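Local coordinates for protein telomeric DNA-binding factor trf1 (Schizosaccharomyces pombe, PDB 6K5S) that probably binds telomeric DNA as a member of the telomere repeat-binding factor (TRF) family, contributing here its all-helical domain, at residues A92-A97 with S213-Y218; I100-L105 with M129-Q134; K190-N195 with E204-G209. All coordinates share one frame; numbering follows the deposited sequence.

Contact 1: A92-A97 with S213-Y218; sequences AAVYGA and SEIACY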
loop_
_atom_site.group_PDB
_atom_site.type_symbol
_atom_site.label_atom_id
_atom_site.label_comp_id
_atom_site.label_asym_id
_atom_site.label_seq_id
_atom_site.Cartn_x
_atom_site.Cartn_y
_atom_site.Cartn_z
ATOM N N ALA A 92 0.744 -1.243 16.967
ATOM C CA ALA A 92 0.175 -2.493 16.470
ATOM C C ALA A 92 0.747 -3.683 17.223
ATOM O O ALA A 92 0.025 -4.645 17.520
ATOM C CB ALA A 92 0.434 -2.643 14.975
ATOM N N ALA A 93 2.049 -3.639 17.536
ATOM C CA ALA A 93 2.639 -4.675 18.386
ATOM C C ALA A 93 1.905 -4.782 19.719
ATOM O O ALA A 93 1.588 -5.891 20.178
ATOM C CB ALA A 93 4.126 -4.401 18.635
ATOM N N VAL A 94 1.652 -3.647 20.375
ATOM C CA VAL A 94 1.068 -3.738 21.717
ATOM C C VAL A 94 -0.406 -4.127 21.671
ATOM O O VAL A 94 -0.928 -4.680 22.649
ATOM C CB VAL A 94 1.224 -2.446 22.550
ATOM C CG1 VAL A 94 2.703 -2.169 22.905
ATOM C CG2 VAL A 94 0.562 -1.267 21.903
ATOM N N TYR A 95 -1.092 -3.886 20.560
ATOM C CA TYR A 95 -2.447 -4.397 20.396
ATOM C C TYR A 95 -2.479 -5.788 19.770
ATOM O O TYR A 95 -3.568 -6.338 19.569
ATOM C CB TYR A 95 -3.278 -3.413 19.571
ATOM C CG TYR A 95 -3.978 -2.385 20.416
ATOM C CD1 TYR A 95 -5.087 -2.730 21.195
ATOM C CD2 TYR A 95 -3.531 -1.082 20.464
ATOM C CE1 TYR A 95 -5.722 -1.796 21.985
ATOM C CE2 TYR A 95 -4.163 -0.140 21.243
ATOM C CZ TYR A 95 -5.266 -0.504 22.003
ATOM O OH TYR A 95 -5.896 0.430 22.786
ATOM N N GLY A 96 -1.328 -6.367 19.444
ATOM C CA GLY A 96 -1.268 -7.728 18.949
ATOM C C GLY A 96 -1.402 -7.899 17.454
ATOM O O GLY A 96 -1.327 -9.039 16.972
ATOM N N ALA A 97 -1.580 -6.805 16.703
ATOM C CA ALA A 97 -1.667 -6.891 15.248
ATOM C C ALA A 97 -0.328 -7.262 14.618
ATOM O O ALA A 97 -0.291 -7.803 13.511
ATOM C CB ALA A 97 -2.185 -5.564 14.691
ATOM N N SER A 213 -3.986 1.790 27.942
ATOM C CA SER A 213 -4.578 3.122 27.959
ATOM C C SER A 213 -3.506 4.200 28.075
ATOM O O SER A 213 -3.608 5.256 27.443
ATOM C CB SER A 213 -5.586 3.226 29.102
ATOM O OG SER A 213 -6.625 4.132 28.772
ATOM N N GLU A 214 -2.452 3.939 28.850
ATOM C CA GLU A 214 -1.360 4.900 28.936
ATOM C C GLU A 214 -0.731 5.141 27.568
ATOM O O GLU A 214 -0.496 6.289 27.175
ATOM C CB GLU A 214 -0.289 4.420 29.920
ATOM C CG GLU A 214 -0.750 4.161 31.349
ATOM C CD GLU A 214 -0.971 5.427 32.145
ATOM O OE1 GLU A 214 -0.414 6.478 31.757
ATOM O OE2 GLU A 214 -1.701 5.367 33.164
ATOM N N ILE A 215 -0.424 4.066 26.836
ATOM C CA ILE A 215 0.408 4.224 25.646
ATOM C C ILE A 215 -0.399 4.823 24.505
ATOM O O ILE A 215 0.100 5.670 23.752
ATOM C CB ILE A 215 1.065 2.885 25.250
ATOM C CG1 ILE A 215 2.164 3.124 24.215
ATOM C CG2 ILE A 215 0.051 1.911 24.675
ATOM C CD1 ILE A 215 3.401 3.731 24.798
ATOM N N ALA A 216 -1.663 4.423 24.365
ATOM C CA ALA A 216 -2.468 4.955 23.270
ATOM C C ALA A 216 -2.698 6.446 23.454
ATOM O O ALA A 216 -2.509 7.232 22.517
ATOM C CB ALA A 216 -3.794 4.207 23.171
ATOM N N CYS A 217 -3.067 6.852 24.674
ATOM C CA CYS A 217 -3.231 8.267 24.991
ATOM C C CYS A 217 -1.978 9.068 24.661
ATOM O O CYS A 217 -2.060 10.125 24.027
ATOM C CB CYS A 217 -3.595 8.433 26.462
ATOM S SG CYS A 217 -5.281 7.908 26.840
ATOM N N TYR A 218 -0.804 8.583 25.078
ATOM C CA TYR A 218 0.421 9.279 24.692
ATOM C C TYR A 218 0.532 9.376 23.181
ATOM O O TYR A 218 0.793 10.449 22.631
ATOM C CB TYR A 218 1.670 8.591 25.253
ATOM C CG TYR A 218 2.947 9.253 24.776
ATOM C CD1 TYR A 218 3.475 8.979 23.521
ATOM C CD2 TYR A 218 3.629 10.156 25.580
ATOM C CE1 TYR A 218 4.628 9.593 23.073
ATOM C CE2 TYR A 218 4.793 10.770 25.139
ATOM C CZ TYR A 218 5.283 10.486 23.887
ATOM O OH TYR A 218 6.440 11.088 23.431
#

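Contact 2: I100-L105 with M129-Q134; sequences IGFFHL and MELKTQ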
loop_
_atom_site.group_PDB
_atom_site.type_symbol
_atom_site.label_atom_id
_atom_site.label_comp_id
_atom_site.label_asym_id
_atom_site.label_seq_id
_atom_site.Cartn_x
_atom_site.Cartn_y
_atom_site.Cartn_z
ATOM N N ILE A 100 5.778 -8.643 17.823
ATOM C CA ILE A 100 7.058 -8.071 18.214
ATOM C C ILE A 100 7.187 -8.234 19.724
ATOM O O ILE A 100 6.354 -7.735 20.484
ATOM C CB ILE A 100 7.182 -6.600 17.775
ATOM C CG1 ILE A 100 7.004 -6.533 16.253
ATOM C CG2 ILE A 100 8.524 -6.016 18.196
ATOM C CD1 ILE A 100 7.069 -5.146 15.644
ATOM N N GLY A 101 8.197 -8.970 20.145
ATOM C CA GLY A 101 8.312 -9.331 21.541
ATOM C C GLY A 101 8.674 -8.142 22.407
ATOM O O GLY A 101 9.154 -7.111 21.936
ATOM N N PHE A 102 8.401 -8.286 23.701
ATOM C CA PHE A 102 8.668 -7.198 24.636
ATOM C C PHE A 102 10.146 -6.836 24.680
ATOM O O PHE A 102 10.483 -5.666 24.883
ATOM C CB PHE A 102 8.190 -7.571 26.037
ATOM C CG PHE A 102 6.735 -7.299 26.278
ATOM C CD1 PHE A 102 6.266 -5.999 26.390
ATOM C CD2 PHE A 102 5.839 -8.349 26.430
ATOM C CE1 PHE A 102 4.912 -5.742 26.635
ATOM C CE2 PHE A 102 4.489 -8.102 26.694
ATOM C CZ PHE A 102 4.023 -6.797 26.777
ATOM N N PHE A 103 11.041 -7.804 24.474
ATOM C CA PHE A 103 12.463 -7.477 24.438
ATOM C C PHE A 103 12.747 -6.429 23.369
ATOM O O PHE A 103 13.513 -5.491 23.609
ATOM C CB PHE A 103 13.307 -8.734 24.182
ATOM C CG PHE A 103 14.777 -8.445 23.969
ATOM C CD1 PHE A 103 15.257 -8.029 22.727
ATOM C CD2 PHE A 103 15.672 -8.564 25.019
ATOM C CE1 PHE A 103 16.605 -7.748 22.544
ATOM C CE2 PHE A 103 17.012 -8.287 24.846
ATOM C CZ PHE A 103 17.481 -7.874 23.604
ATOM N N HIS A 104 12.131 -6.569 22.184
ATOM C CA HIS A 104 12.382 -5.628 21.099
ATOM C C HIS A 104 11.671 -4.308 21.324
ATOM O O HIS A 104 12.174 -3.265 20.888
ATOM C CB HIS A 104 11.944 -6.208 19.753
ATOM C CG HIS A 104 12.881 -7.239 19.223
ATOM N ND1 HIS A 104 12.486 -8.529 18.946
ATOM C CD2 HIS A 104 14.209 -7.186 18.968
ATOM C CE1 HIS A 104 13.527 -9.221 18.515
ATOM N NE2 HIS A 104 14.585 -8.430 18.520
ATOM N N LEU A 105 10.486 -4.337 21.938
ATOM C CA LEU A 105 9.812 -3.088 22.281
ATOM C C LEU A 105 10.673 -2.257 23.232
ATOM O O LEU A 105 10.866 -1.050 23.029
ATOM C CB LEU A 105 8.437 -3.381 22.888
ATOM C CG LEU A 105 7.439 -4.050 21.940
ATOM C CD1 LEU A 105 6.058 -4.133 22.556
ATOM C CD2 LEU A 105 7.392 -3.339 20.600
ATOM N N MET A 129 9.178 3.403 31.790
ATOM C CA MET A 129 9.163 2.606 33.009
ATOM C C MET A 129 8.028 1.594 33.006
ATOM O O MET A 129 8.210 0.450 33.458
ATOM C CB MET A 129 9.050 3.522 34.232
ATOM C CG MET A 129 8.929 2.798 35.577
ATOM S SD MET A 129 8.658 3.969 36.963
ATOM C CE MET A 129 7.083 4.674 36.563
ATOM N N GLU A 130 6.831 2.012 32.570
ATOM C CA GLU A 130 5.695 1.095 32.538
ATOM C C GLU A 130 5.880 0.022 31.471
ATOM O O GLU A 130 5.450 -1.123 31.650
ATOM C CB GLU A 130 4.385 1.860 32.290
ATOM C CG GLU A 130 3.977 2.860 33.403
ATOM C CD GLU A 130 3.792 2.227 34.788
ATOM O OE1 GLU A 130 3.553 1.002 34.891
ATOM O OE2 GLU A 130 3.883 2.965 35.797
ATOM N N LEU A 131 6.463 0.382 30.335
ATOM C CA LEU A 131 6.783 -0.639 29.341
ATOM C C LEU A 131 7.701 -1.699 29.937
ATOM O O LEU A 131 7.459 -2.900 29.782
ATOM C CB LEU A 131 7.438 -0.010 28.104
ATOM C CG LEU A 131 7.881 -1.065 27.074
ATOM C CD1 LEU A 131 6.679 -1.829 26.504
ATOM C CD2 LEU A 131 8.625 -0.372 25.937
ATOM N N LYS A 132 8.783 -1.271 30.595
ATOM C CA LYS A 132 9.706 -2.229 31.197
ATOM C C LYS A 132 8.981 -3.105 32.217
ATOM O O LYS A 132 9.222 -4.313 32.294
ATOM C CB LYS A 132 10.883 -1.493 31.850
ATOM C CG LYS A 132 11.786 -0.731 30.839
ATOM C CD LYS A 132 12.787 0.179 31.577
ATOM C CE LYS A 132 13.862 0.789 30.628
ATOM N NZ LYS A 132 14.622 -0.288 29.936
ATOM N N THR A 133 8.041 -2.521 32.954
ATOM C CA THR A 133 7.283 -3.290 33.939
ATOM C C THR A 133 6.443 -4.374 33.270
ATOM O O THR A 133 6.411 -5.517 33.735
ATOM C CB THR A 133 6.391 -2.363 34.771
ATOM O OG1 THR A 133 7.215 -1.377 35.405
ATOM C CG2 THR A 133 5.662 -3.187 35.858
ATOM N N GLN A 134 5.766 -4.038 32.167
ATOM C CA GLN A 134 5.017 -5.058 31.435
ATOM C C GLN A 134 5.944 -6.089 30.797
ATOM O O GLN A 134 5.601 -7.277 30.739
ATOM C CB GLN A 134 4.119 -4.420 30.365
ATOM C CG GLN A 134 2.981 -3.527 30.935
ATOM C CD GLN A 134 2.124 -4.251 31.982
ATOM O OE1 GLN A 134 1.706 -5.388 31.767
ATOM N NE2 GLN A 134 1.857 -3.586 33.101
#

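Contact 3: K190-N195 with E204-G209; sequences KERLAN and EVYPWG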
loop_
_atom_site.group_PDB
_atom_site.type_symbol
_atom_site.label_atom_id
_atom_site.label_comp_id
_atom_site.label_asym_id
_atom_site.label_seq_id
_atom_site.Cartn_x
_atom_site.Cartn_y
_atom_site.Cartn_z
ATOM N N LYS A 190 12.374 -0.992 39.895
ATOM C CA LYS A 190 13.080 -2.270 39.916
ATOM C C LYS A 190 13.024 -2.902 41.305
ATOM O O LYS A 190 12.702 -4.087 41.449
ATOM C CB LYS A 190 14.526 -2.069 39.462
ATOM C CG LYS A 190 15.289 -3.339 39.155
ATOM C CD LYS A 190 16.777 -3.044 39.023
ATOM C CE LYS A 190 17.504 -4.215 38.402
ATOM N NZ LYS A 190 18.986 -4.060 38.485
ATOM N N GLU A 191 13.306 -2.110 42.341
ATOM C CA GLU A 191 13.286 -2.629 43.703
ATOM C C GLU A 191 11.889 -3.095 44.089
ATOM O O GLU A 191 11.719 -4.196 44.627
ATOM C CB GLU A 191 13.791 -1.555 44.672
ATOM C CG GLU A 191 13.385 -1.778 46.135
ATOM C CD GLU A 191 14.333 -1.095 47.111
ATOM O OE1 GLU A 191 15.051 -0.162 46.680
ATOM O OE2 GLU A 191 14.364 -1.489 48.301
ATOM N N ARG A 192 10.867 -2.271 43.829
ATOM C CA ARG A 192 9.502 -2.696 44.128
ATOM C C ARG A 192 9.168 -4.000 43.416
ATOM O O ARG A 192 8.528 -4.890 43.993
ATOM C CB ARG A 192 8.502 -1.605 43.746
ATOM C CG ARG A 192 7.073 -2.121 43.649
ATOM C CD ARG A 192 6.044 -1.035 43.863
ATOM N NE ARG A 192 5.788 -0.826 45.282
ATOM C CZ ARG A 192 6.370 0.128 45.994
ATOM N NH1 ARG A 192 6.091 0.260 47.281
ATOM N NH2 ARG A 192 7.235 0.950 45.408
ATOM N N LEU A 193 9.618 -4.144 42.168
ATOM C CA LEU A 193 9.296 -5.350 41.421
ATOM C C LEU A 193 10.022 -6.559 41.995
ATOM O O LEU A 193 9.441 -7.648 42.092
ATOM C CB LEU A 193 9.638 -5.153 39.938
ATOM C CG LEU A 193 8.670 -4.249 39.163
ATOM C CD1 LEU A 193 9.185 -4.025 37.757
ATOM C CD2 LEU A 193 7.243 -4.783 39.124
ATOM N N ALA A 194 11.291 -6.389 42.388
ATOM C CA ALA A 194 12.065 -7.533 42.856
ATOM C C ALA A 194 11.556 -8.022 44.209
ATOM O O ALA A 194 11.465 -9.231 44.443
ATOM C CB ALA A 194 13.547 -7.172 42.932
ATOM N N ASN A 195 11.194 -7.099 45.089
ATOM C CA ASN A 195 10.748 -7.404 46.447
ATOM C C ASN A 195 9.248 -7.648 46.569
ATOM O O ASN A 195 8.776 -7.920 47.679
ATOM C CB ASN A 195 11.135 -6.264 47.388
ATOM C CG ASN A 195 12.624 -6.033 47.432
ATOM O OD1 ASN A 195 13.091 -4.894 47.390
ATOM N ND2 ASN A 195 13.380 -7.115 47.509
ATOM N N GLU A 204 -2.089 -7.876 38.436
ATOM C CA GLU A 204 -3.220 -7.149 38.996
ATOM C C GLU A 204 -2.775 -5.780 39.485
ATOM O O GLU A 204 -3.501 -4.792 39.337
ATOM C CB GLU A 204 -3.867 -7.962 40.119
ATOM C CG GLU A 204 -4.471 -9.281 39.640
ATOM C CD GLU A 204 -5.366 -9.931 40.681
ATOM O OE1 GLU A 204 -5.373 -11.182 40.782
ATOM O OE2 GLU A 204 -6.054 -9.188 41.412
ATOM N N VAL A 205 -1.556 -5.699 40.022
ATOM C CA VAL A 205 -1.002 -4.441 40.516
ATOM C C VAL A 205 -0.667 -3.488 39.367
ATOM O O VAL A 205 -0.854 -2.269 39.470
ATOM C CB VAL A 205 0.241 -4.752 41.370
ATOM C CG1 VAL A 205 1.058 -3.542 41.544
ATOM C CG2 VAL A 205 -0.164 -5.331 42.715
ATOM N N TYR A 206 -0.119 -4.013 38.271
ATOM C CA TYR A 206 0.183 -3.219 37.084
ATOM C C TYR A 206 -0.594 -3.843 35.931
ATOM O O TYR A 206 -0.019 -4.562 35.095
ATOM C CB TYR A 206 1.687 -3.175 36.811
ATOM C CG TYR A 206 2.505 -2.579 37.944
ATOM C CD1 TYR A 206 2.576 -1.206 38.138
ATOM C CD2 TYR A 206 3.218 -3.400 38.802
ATOM C CE1 TYR A 206 3.339 -0.666 39.166
ATOM C CE2 TYR A 206 3.976 -2.878 39.830
ATOM C CZ TYR A 206 4.029 -1.514 40.016
ATOM O OH TYR A 206 4.793 -1.022 41.052
ATOM N N PRO A 207 -1.911 -3.610 35.870
ATOM C CA PRO A 207 -2.737 -4.280 34.862
ATOM C C PRO A 207 -2.369 -3.851 33.449
ATOM O O PRO A 207 -1.998 -2.703 33.192
ATOM C CB PRO A 207 -4.165 -3.840 35.222
ATOM C CG PRO A 207 -3.988 -2.508 35.882
ATOM C CD PRO A 207 -2.691 -2.639 36.665
ATOM N N TRP A 208 -2.473 -4.811 32.527
ATOM C CA TRP A 208 -2.168 -4.533 31.127
ATOM C C TRP A 208 -3.080 -3.447 30.571
ATOM O O TRP A 208 -2.615 -2.490 29.937
ATOM C CB TRP A 208 -2.294 -5.818 30.318
ATOM C CG TRP A 208 -2.083 -5.656 28.852
ATOM C CD1 TRP A 208 -3.014 -5.802 27.871
ATOM C CD2 TRP A 208 -0.850 -5.346 28.195
ATOM N NE1 TRP A 208 -2.437 -5.602 26.632
ATOM C CE2 TRP A 208 -1.106 -5.323 26.808
ATOM C CE3 TRP A 208 0.442 -5.074 28.648
ATOM C CZ2 TRP A 208 -0.112 -5.044 25.870
ATOM C CZ3 TRP A 208 1.434 -4.816 27.723
ATOM C CH2 TRP A 208 1.151 -4.788 26.347
ATOM N N GLY A 209 -4.382 -3.567 30.826
ATOM C CA GLY A 209 -5.326 -2.583 30.316
ATOM C C GLY A 209 -4.935 -1.163 30.658
ATOM O O GLY A 209 -5.054 -0.257 29.830
#

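Contact 1: A92-A97 with S213-Y218
A Schellman motif ends helix 76-94, and the two residues just before its glycine, Val94 and Tyr95, meet Ile215 and Ala216 on helix 208-222 in the all-helical TRF domain. Gly96 has left helical geometry with a positive phi of 89°, and its N bonds back to Ala93 O at 3.0 Å; the longer reach, from Ala97 N to Ala92 O, is weak. Packing alone joins the two segments, since no hydrogen bond crosses between them. Val94 points toward 213-218, and its CG2 meets CG2 of Ile215 at 4.2 Å, methyl against methyl. The Ile215 CG1 branch is anti to the backbone N (chi1 -167°), which leaves the CG2 branch to face the valine. Leu105 adjoins Val94, while Phe113 and Leu127 flank Ile215, so the pair sits in a core shared by several helices. Tyr95 works differently. Its side chain packs on Val28, Ala31 and Ser32 of helix 28-36, and its far end is the part nearest to 213-218. The phenol oxygen is buried with no polar partner in the model; across the contact, Tyr95 OH meets a methyl group, Ala216 CB, at 4.3 Å.

Contact 2: I100-L105 with M129-Q134
Met129 O, on helix 122-141 of the TRF helical domain, is gripped by two donors from Thr133, one turn further along. The hydroxyl OG1 donates at 2.8 Å and the backbone N at 3.0 Å, reaching Met129 O from opposite faces of its carbonyl plane. The hydroxyl comes in tilted from that plane, with a C=O...O angle of 142°, and Thr133 OG1 also bonds Arg189 NH1, which ties helix 177-195 to this helix. Helix 102-113, which starts after Gly101 at its N-cap, packs against helix 122-141 mainly through apolar groups. Leu131 has its CG anti to the backbone N (chi1 176°), a setting that carries the two methyls across to separate neighbours. CD1 lies at the edge of the Phe102 ring, near its plane, 4.2 Å from CD1 of that ring; CD2 reaches the backbone of Leu105, 3.7 Å from its O. Phe90 and Phe211, on two further helices, also pack on Leu131. Gln134 runs alongside Phe102, pointing the same way, with its amide turned 56° from the ring; the amide NE2 leaves the pair to bond Tyr206 O. Gln134 CB approaches Phe102 CE1 to 4.0 Å, and the backbone Gln134 O sits over the centre of one ring face, 4.2 Å above the plane.

Contact 3: K190-N195 with E204-G209
Tyr206 meets Arg192 and Leu193 from the short connection between helix 202-205 and helix 208-222 in the TRF domain, where Tyr206 is the first residue to leave helical geometry and Pro207 takes the N-cap position of the next helix. The contact lies about 19 Å from the centre of the chain, measured between centres, and is partly buried. Apolar packing forms one part of it: Leu193 CD2 touches Tyr206 CE2 at 3.8 Å, the two side chains crossing at a slant. Leu193 is buried beyond the tyrosine too, among Thr133 and Tyr136 of helix 122-141, Leu151 of helix 147-154 and Phe155, so Tyr206 covers one flank of a multi-helix cluster. Within its own segment, Val205 CG1 lies 3.4 Å above one face of the Tyr206 ring, displaced toward the rim. Along the other segment, the bond from Ala194 N to Lys190 O (2.9 Å) continues the helix through Leu193.

The other part is a meeting of carbon with oxygen. No hydrogen bond passes between the segments; instead the aliphatic part of Arg192 crosses the phenol end at about a right angle. CG is anti to the backbone N (chi1 163°), and the chain then bends at chi3 (-84°); the guanidinium plane stands 65° from the ring. Both residues also touch a crystal neighbour, which may influence how they settle. At the far end of the ring, Tyr206 OH lies 3.1 Å from Arg192 CD, a methylene near the ring plane at its edge.

How the contacts relate
From the N terminus, helix 76-94 supplies the first half of contact 1, whose loop closes only on helix 208-222, the nearest ends of its segments lying 116 residues apart. Contacts 2 and 3 both fall within that span and follow one another without crossing: contact 2 joins helices 102-113 and 122-141 across 24 residues, and contact 3, across 9, brings the end of helix 177-195 to the link that starts helix 208-222. The three are continuous in space. Ala93 and Val94 pack on Ile100 and Leu105, coupling contacts 1 and 2. Trp208, within 204-209, touches Val94 of contact 1 and Phe102 and Gln134 of contact 2.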